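Local coordinates for protein histidine kinase (PDB 6NB0) that probably transfers phosphate from ATP to a histidine of a protein, as a sensor kinase of a phosphorelay, at residues 134-139 with 158-163; 185-190 with 212-217. All blocks are in the same frame, centred on the assembly; numbering follows the deposited sequence.

In the fold
Both contacts join a helix to the same mixed sheet, at places about 17 Å apart between their centres. Interaction 1 sets the first turn of helix 135-154 against the end of strand 157-161, outermost in the sheet within the chain; it is partly buried and combines leucine packing with an arginine held by a carbonyl and a water. Interaction 2 lies deeper, where the end of helix 173-189 meets strand 207-214 in the middle of the sheet, and there a tryptophan supplies both the apolar face and a hydrogen bond. The two meet directly, L158 CD2 lying 3.7 Å from V188 CG2.

Interaction 1 of 2, residues 134-139 with 158-163; sequences ALRPLL and LALNTP
L139, buried and packed on both L160 and T162, makes the tight part of this contact, while the guanidinium of R136 and the water beside it form the looser side. L139 points from helix 135-154 at the strand, and its CB stands 4.1 Å from L160 CD1, with the other methyl of the same leucine, CD2, equally near. The L139 side chain also reaches T162 tip to tip, its CD1 4.0 Å from T162 OG1. L139 touches A201 of strand 196-204 as well, which helps to bury it.

Toward the outside the packing gives way to a longer chain. R136 leaves its helix with CG anti to the backbone N (chi1 174°) and then bends at chi2 (61°), a course that carries the guanidinium across to the strand end. There T162 CG2 sits over one face of the flat group, near its rim rather than its centre, 3.8 Å from R136 NH1. L160 CD2 approaches obliquely, 3.8 Å from R136 NE. No direct hydrogen bond crosses between the segments; a water bridges them instead, accepting from R136 NH1 at 3.1 Å and donating to T162 O at 2.9 Å. The same NH1 also donates to the carbonyl of L164, so two acceptors steady the guanidinium. T162 OG1 is engaged with the backbone of A201 and L164, which fixes the rotation of the threonine and holds its methyl against the arginine.

The chain runs from R136 along helix 135-154 and returns through strand 157-161, laying the helix start over the strand end. A helix is packed on a mixed sheet here as in the alpha/beta sandwich of the ATP-binding domains of histidine kinases, which this part of the chain resembles.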
ATOM      1  N   ALA A 134     -15.096  21.003   3.754  1.00 36.88           N
ATOM      2  CA  ALA A 134     -16.540  20.810   3.675  1.00 36.43           C
ATOM      3  C   ALA A 134     -16.901  19.324   3.614  1.00 32.91           C
ATOM      4  O   ALA A 134     -16.424  18.579   2.750  1.00 31.77           O
ATOM      5  CB  ALA A 134     -17.089  21.565   2.459  1.00 36.28           C
ATOM      6  N   LEU A 135     -17.767  18.898   4.544  1.00 30.59           N
ATOM      7  CA  LEU A 135     -18.142  17.490   4.650  1.00 27.84           C
ATOM      8  C   LEU A 135     -18.998  17.036   3.475  1.00 32.88           C
ATOM      9  O   LEU A 135     -18.824  15.925   2.967  1.00 31.11           O
ATOM     10  CB  LEU A 135     -18.897  17.255   5.964  1.00 28.32           C
ATOM     11  CG  LEU A 135     -17.985  17.104   7.195  1.00 31.33           C
ATOM     12  CD1 LEU A 135     -18.790  17.223   8.513  1.00 35.57           C
ATOM     13  CD2 LEU A 135     -17.261  15.753   7.107  1.00 29.17           C
ATOM     14  N   ARG A 136     -19.949  17.863   3.043  1.00 34.30           N
ATOM     15  CA  ARG A 136     -20.886  17.353   2.035  1.00 32.16           C
ATOM     16  C   ARG A 136     -20.222  17.086   0.678  1.00 29.37           C
ATOM     17  O   ARG A 136     -20.509  16.047   0.063  1.00 30.22           O
ATOM     18  CB  ARG A 136     -22.064  18.312   1.876  1.00 30.58           C
ATOM     19  CG  ARG A 136     -23.012  17.924   0.747  1.00 33.69           C
ATOM     20  CD  ARG A 136     -23.615  16.550   0.991  1.00 35.49           C
ATOM     21  NE  ARG A 136     -24.598  16.161  -0.024  1.00 42.70           N
ATOM     22  CZ  ARG A 136     -25.890  16.483   0.027  1.00 46.29           C
ATOM     23  NH1 ARG A 136     -26.361  17.221   1.035  1.00 39.12           N
ATOM     24  NH2 ARG A 136     -26.719  16.070  -0.927  1.00 41.77           N
ATOM     25  N   PRO A 137     -19.351  17.966   0.156  1.00 32.64           N
ATOM     26  CA  PRO A 137     -18.636  17.592  -1.077  1.00 34.85           C
ATOM     27  C   PRO A 137     -17.791  16.343  -0.913  1.00 34.14           C
ATOM     28  O   PRO A 137     -17.618  15.584  -1.879  1.00 30.93           O
ATOM     29  CB  PRO A 137     -17.774  18.827  -1.382  1.00 33.66           C
ATOM     30  CG  PRO A 137     -18.512  19.992  -0.710  1.00 34.03           C
ATOM     31  CD  PRO A 137     -19.017  19.345   0.567  1.00 34.57           C
ATOM     32  N   LEU A 138     -17.279  16.079   0.293  1.00 27.17           N
ATOM     33  CA  LEU A 138     -16.561  14.815   0.491  1.00 31.03           C
ATOM     34  C   LEU A 138     -17.487  13.605   0.342  1.00 33.53           C
ATOM     35  O   LEU A 138     -17.116  12.600  -0.282  1.00 26.62           O
ATOM     36  CB  LEU A 138     -15.871  14.809   1.860  1.00 28.91           C
ATOM     37  CG  LEU A 138     -15.178  13.476   2.150  1.00 28.89           C
ATOM     38  CD1 LEU A 138     -14.141  13.145   1.081  1.00 31.50           C
ATOM     39  CD2 LEU A 138     -14.544  13.481   3.544  1.00 32.86           C
ATOM     40  N   LEU A 139     -18.687  13.677   0.925  1.00 28.20           N
ATOM     41  CA  LEU A 139     -19.664  12.611   0.761  1.00 30.05           C
ATOM     42  C   LEU A 139     -20.029  12.409  -0.706  1.00 28.91           C
ATOM     43  O   LEU A 139     -20.133  11.268  -1.172  1.00 27.89           O
ATOM     44  CB  LEU A 139     -20.911  12.931   1.594  1.00 28.10           C
ATOM     45  CG  LEU A 139     -20.650  12.990   3.107  1.00 30.26           C
ATOM     46  CD1 LEU A 139     -21.847  13.588   3.846  1.00 30.81           C
ATOM     47  CD2 LEU A 139     -20.309  11.609   3.686  1.00 27.55           C
ATOM     48  N   LEU A 158     -26.342   3.156  -5.325  1.00 27.00           N
ATOM     49  CA  LEU A 158     -25.821   3.870  -4.166  1.00 28.24           C
ATOM     50  C   LEU A 158     -26.783   4.979  -3.774  1.00 30.04           C
ATOM     51  O   LEU A 158     -27.271   5.717  -4.633  1.00 28.38           O
ATOM     52  CB  LEU A 158     -24.437   4.470  -4.450  1.00 32.62           C
ATOM     53  CG  LEU A 158     -23.327   3.494  -4.868  1.00 32.83           C
ATOM     54  CD1 LEU A 158     -21.985   4.240  -5.016  1.00 34.26           C
ATOM     55  CD2 LEU A 158     -23.201   2.340  -3.857  1.00 31.09           C
ATOM     56  N   ALA A 159     -27.028   5.122  -2.468  1.00 26.59           N
ATOM     57  CA  ALA A 159     -27.899   6.180  -1.967  1.00 25.28           C
ATOM     58  C   ALA A 159     -27.154   6.927  -0.881  1.00 30.02           C
ATOM     59  O   ALA A 159     -26.444   6.321  -0.069  1.00 29.72           O
ATOM     60  CB  ALA A 159     -29.242   5.644  -1.416  1.00 30.77           C
ATOM     61  N   LEU A 160     -27.280   8.242  -0.896  1.00 28.91           N
ATOM     62  CA  LEU A 160     -26.695   9.077   0.142  1.00 31.51           C
ATOM     63  C   LEU A 160     -27.833   9.718   0.908  1.00 29.84           C
ATOM     64  O   LEU A 160     -28.702  10.364   0.312  1.00 32.95           O
ATOM     65  CB  LEU A 160     -25.764  10.138  -0.444  1.00 32.13           C
ATOM     66  CG  LEU A 160     -25.240  11.194   0.541  1.00 34.27           C
ATOM     67  CD1 LEU A 160     -24.289  10.579   1.613  1.00 28.48           C
ATOM     68  CD2 LEU A 160     -24.578  12.340  -0.239  1.00 33.32           C
ATOM     69  N   ASN A 161     -27.829   9.534   2.222  1.00 27.73           N
ATOM     70  CA  ASN A 161     -28.821  10.131   3.112  0.57 33.09           C
ATOM     71  C   ASN A 161     -28.088  11.004   4.122  1.00 36.37           C
ATOM     72  O   ASN A 161     -27.444  10.488   5.041  1.00 29.79           O
ATOM     73  CB  ASN A 161     -29.639   9.046   3.811  0.57 37.60           C
ATOM     74  CG  ASN A 161     -30.609   9.612   4.823  0.57 43.02           C
ATOM     75  OD1 ASN A 161     -31.128  10.713   4.651  0.57 50.20           O
ATOM     76  ND2 ASN A 161     -30.859   8.859   5.891  0.57 47.09           N
ATOM     77  N   THR A 162     -28.179  12.322   3.956  1.00 31.35           N
ATOM     78  CA  THR A 162     -27.495  13.198   4.888  1.00 34.27           C
ATOM     79  C   THR A 162     -28.216  14.533   4.907  1.00 36.40           C
ATOM     80  O   THR A 162     -28.716  14.976   3.862  1.00 36.31           O
ATOM     81  CB  THR A 162     -26.015  13.407   4.540  1.00 31.20           C
ATOM     82  OG1 THR A 162     -25.410  14.215   5.555  1.00 31.39           O
ATOM     83  CG2 THR A 162     -25.824  14.096   3.169  1.00 34.46           C
ATOM     84  N   PRO A 163     -28.349  15.152   6.081  1.00 35.95           N
ATOM     85  CA  PRO A 163     -28.762  16.560   6.151  1.00 41.33           C
ATOM     86  C   PRO A 163     -27.604  17.534   5.994  1.00 33.89           C
ATOM     87  O   PRO A 163     -27.826  18.747   5.966  1.00 37.60           O
ATOM     88  CB  PRO A 163     -29.368  16.658   7.557  1.00 40.61           C
ATOM     89  CG  PRO A 163     -28.477  15.722   8.379  1.00 38.79           C
ATOM     90  CD  PRO A 163     -28.215  14.544   7.423  1.00 38.74           C
TER
HETATM   91  O   HOH W   1     -29.288  17.233   2.135  1.00 59.54           O

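Interaction 2 of 2, residues 185-190 with 212-217; sequences TFAVEA and VSWQAT
F186 opens the contact at the edge of its ring, where CE1 meets W214 CH2 at 4.3 Å; the tryptophan carbon lies near the plane of the phenyl ring. One residue on, A187 points toward the strand. Its methyl rests over the centre of the six-membered ring of W214, 3.6 Å from CB to the centroid and 14° off the ring normal, a CH-pi contact. The same CB presses on V212 CG1 at 3.5 Å, closer than ordinary van der Waals contact, so the helix is packed tightly here. A187 O also lies 3.3 Å from W214 NE1, but the angle is too poor for a bond, and it accepts from S191 OG.

At A190, where the chain leaves helical geometry, the carbonyl takes over. A190 O accepts from T217 N at 2.9 Å, a fairly straight bond, and from W214 NE1 at 3.1 Å. The two donors come from opposite faces of the carbonyl plane, gripping the oxygen between them. A190 O lies almost in the plane of the indole, whose N-H is thereby satisfied. In W214 a chi1 of 81° sets CG between the backbone N and the carbonyl carbon, turning the indole face to A187 and its N-H to A190 O.

The helix segment runs nearly parallel to strand 212-214, 11° between their directions. V197 of strand 196-204 touches A187, V212 and W214, L278 of strand 276-283 touches F186 and W214, and helix 135-154 packs against T185 and V188, so helix 173-189 packs beside helix 135-154 on one face of the sheet.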
ATOM      1  N   THR A 185     -17.175   0.927  -0.771  1.00 24.65           N
ATOM      2  CA  THR A 185     -16.709  -0.091  -1.722  1.00 22.90           C
ATOM      3  C   THR A 185     -16.833  -1.500  -1.136  1.00 23.64           C
ATOM      4  O   THR A 185     -17.205  -2.450  -1.841  1.00 26.12           O
ATOM      5  CB  THR A 185     -15.259   0.208  -2.109  1.00 23.39           C
ATOM      6  OG1 THR A 185     -15.215   1.454  -2.823  1.00 24.06           O
ATOM      7  CG2 THR A 185     -14.679  -0.886  -3.008  1.00 25.92           C
ATOM      8  N   PHE A 186     -16.508  -1.659   0.145  1.00 24.61           N
ATOM      9  CA  PHE A 186     -16.644  -2.979   0.770  1.00 26.81           C
ATOM     10  C   PHE A 186     -18.082  -3.478   0.676  1.00 23.48           C
ATOM     11  O   PHE A 186     -18.338  -4.649   0.344  1.00 24.21           O
ATOM     12  CB  PHE A 186     -16.185  -2.911   2.235  1.00 25.48           C
ATOM     13  CG  PHE A 186     -16.292  -4.244   2.955  1.00 25.00           C
ATOM     14  CD1 PHE A 186     -17.454  -4.611   3.590  1.00 25.31           C
ATOM     15  CD2 PHE A 186     -15.222  -5.131   2.942  1.00 27.45           C
ATOM     16  CE1 PHE A 186     -17.566  -5.865   4.217  1.00 27.99           C
ATOM     17  CE2 PHE A 186     -15.309  -6.373   3.561  1.00 32.45           C
ATOM     18  CZ  PHE A 186     -16.474  -6.735   4.209  1.00 28.43           C
ATOM     19  N   ALA A 187     -19.040  -2.607   1.009  1.00 23.95           N
ATOM     20  CA  ALA A 187     -20.445  -3.003   0.956  1.00 26.63           C
ATOM     21  C   ALA A 187     -20.839  -3.370  -0.463  1.00 29.20           C
ATOM     22  O   ALA A 187     -21.526  -4.378  -0.682  1.00 28.20           O
ATOM     23  CB  ALA A 187     -21.327  -1.868   1.500  1.00 24.14           C
ATOM     24  N   VAL A 188     -20.353  -2.594  -1.448  1.00 25.72           N
ATOM     25  CA  VAL A 188     -20.632  -2.897  -2.852  1.00 23.14           C
ATOM     26  C   VAL A 188     -20.059  -4.261  -3.222  1.00 24.31           C
ATOM     27  O   VAL A 188     -20.728  -5.075  -3.871  1.00 26.25           O
ATOM     28  CB  VAL A 188     -20.079  -1.783  -3.763  1.00 26.25           C
ATOM     29  CG1 VAL A 188     -20.162  -2.210  -5.239  1.00 26.83           C
ATOM     30  CG2 VAL A 188     -20.885  -0.484  -3.525  1.00 23.75           C
ATOM     31  N   GLU A 189     -18.809  -4.538  -2.801  1.00 23.83           N
ATOM     32  CA  GLU A 189     -18.197  -5.835  -3.113  1.00 23.70           C
ATOM     33  C   GLU A 189     -19.010  -6.973  -2.529  1.00 25.52           C
ATOM     34  O   GLU A 189     -19.101  -8.061  -3.122  1.00 26.54           O
ATOM     35  CB  GLU A 189     -16.752  -5.890  -2.587  1.00 25.41           C
ATOM     36  CG  GLU A 189     -15.740  -5.056  -3.397  1.00 25.58           C
ATOM     37  CD  GLU A 189     -15.185  -5.812  -4.603  1.00 24.49           C
ATOM     38  OE1 GLU A 189     -15.877  -6.714  -5.119  1.00 27.38           O
ATOM     39  OE2 GLU A 189     -14.065  -5.497  -5.046  1.00 29.58           O
ATOM     40  N   ALA A 190     -19.629  -6.733  -1.382  1.00 24.94           N
ATOM     41  CA  ALA A 190     -20.474  -7.715  -0.719  1.00 24.13           C
ATOM     42  C   ALA A 190     -21.957  -7.523  -1.040  1.00 27.37           C
ATOM     43  O   ALA A 190     -22.821  -7.815  -0.199  1.00 26.27           O
ATOM     44  CB  ALA A 190     -20.236  -7.660   0.792  1.00 28.43           C
ATOM     45  N   VAL A 212     -22.686   2.794   6.637  1.00 28.04           N
ATOM     46  CA  VAL A 212     -23.090   2.159   5.387  1.00 27.16           C
ATOM     47  C   VAL A 212     -23.954   0.962   5.765  1.00 29.71           C
ATOM     48  O   VAL A 212     -23.558   0.155   6.613  1.00 26.63           O
ATOM     49  CB  VAL A 212     -21.875   1.753   4.535  1.00 26.84           C
ATOM     50  CG1 VAL A 212     -22.309   0.891   3.374  1.00 27.40           C
ATOM     51  CG2 VAL A 212     -21.135   2.993   4.009  1.00 27.31           C
ATOM     52  N   SER A 213     -25.164   0.886   5.201  1.00 27.10           N
ATOM     53  CA  SER A 213     -26.072  -0.208   5.500  0.53 29.09           C
ATOM     54  C   SER A 213     -26.573  -0.823   4.204  1.00 31.35           C
ATOM     55  O   SER A 213     -26.827  -0.118   3.222  1.00 28.67           O
ATOM     56  CB  SER A 213     -27.256   0.243   6.371  0.53 34.68           C
ATOM     57  OG  SER A 213     -28.030   1.242   5.738  0.53 34.36           O
ATOM     58  N   TRP A 214     -26.694  -2.150   4.202  1.00 30.06           N
ATOM     59  CA  TRP A 214     -27.060  -2.847   2.972  1.00 28.24           C
ATOM     60  C   TRP A 214     -27.433  -4.282   3.282  1.00 33.26           C
ATOM     61  O   TRP A 214     -27.016  -4.840   4.302  1.00 30.23           O
ATOM     62  CB  TRP A 214     -25.903  -2.810   1.953  1.00 30.66           C
ATOM     63  CG  TRP A 214     -24.803  -3.818   2.150  1.00 28.93           C
ATOM     64  CD1 TRP A 214     -24.526  -4.891   1.343  1.00 29.36           C
ATOM     65  CD2 TRP A 214     -23.787  -3.822   3.182  1.00 27.14           C
ATOM     66  NE1 TRP A 214     -23.414  -5.571   1.814  1.00 29.20           N
ATOM     67  CE2 TRP A 214     -22.951  -4.942   2.943  1.00 30.03           C
ATOM     68  CE3 TRP A 214     -23.514  -3.003   4.285  1.00 27.96           C
ATOM     69  CZ2 TRP A 214     -21.848  -5.249   3.759  1.00 27.23           C
ATOM     70  CZ3 TRP A 214     -22.421  -3.309   5.096  1.00 30.65           C
ATOM     71  CH2 TRP A 214     -21.606  -4.420   4.831  1.00 33.20           C
ATOM     72  N   GLN A 215     -28.249  -4.866   2.401  1.00 30.63           N
ATOM     73  CA  GLN A 215     -28.540  -6.293   2.471  1.00 30.68           C
ATOM     74  C   GLN A 215     -27.387  -7.054   1.823  1.00 32.40           C
ATOM     75  O   GLN A 215     -27.170  -6.959   0.613  1.00 34.29           O
ATOM     76  CB  GLN A 215     -29.872  -6.604   1.784  1.00 35.52           C
ATOM     77  CG  GLN A 215     -30.508  -7.863   2.320  1.00 60.03           C
ATOM     78  CD  GLN A 215     -31.079  -7.677   3.718  1.00 74.26           C
ATOM     79  OE1 GLN A 215     -31.184  -8.633   4.485  1.00 86.74           O
ATOM     80  NE2 GLN A 215     -31.460  -6.443   4.050  1.00 71.32           N
ATOM     81  N   ALA A 216     -26.642  -7.814   2.629  1.00 32.60           N
ATOM     82  CA  ALA A 216     -25.369  -8.374   2.185  1.00 32.46           C
ATOM     83  C   ALA A 216     -25.559  -9.691   1.448  1.00 34.51           C
ATOM     84  O   ALA A 216     -26.427 -10.495   1.799  1.00 34.62           O
ATOM     85  CB  ALA A 216     -24.437  -8.599   3.381  1.00 34.74           C
ATOM     86  N   THR A 217     -24.726  -9.908   0.423  1.00 33.94           N
ATOM     87  CA  THR A 217     -24.538 -11.212  -0.217  1.00 35.52           C
ATOM     88  C   THR A 217     -23.043 -11.481  -0.135  1.00 37.74           C
ATOM     89  O   THR A 217     -22.285 -11.163  -1.067  1.00 30.50           O
ATOM     90  CB  THR A 217     -25.029 -11.222  -1.666  1.00 36.82           C
ATOM     91  OG1 THR A 217     -26.402 -10.815  -1.706  1.00 33.41           O
ATOM     92  CG2 THR A 217     -24.895 -12.626  -2.286  1.00 34.26           C
TER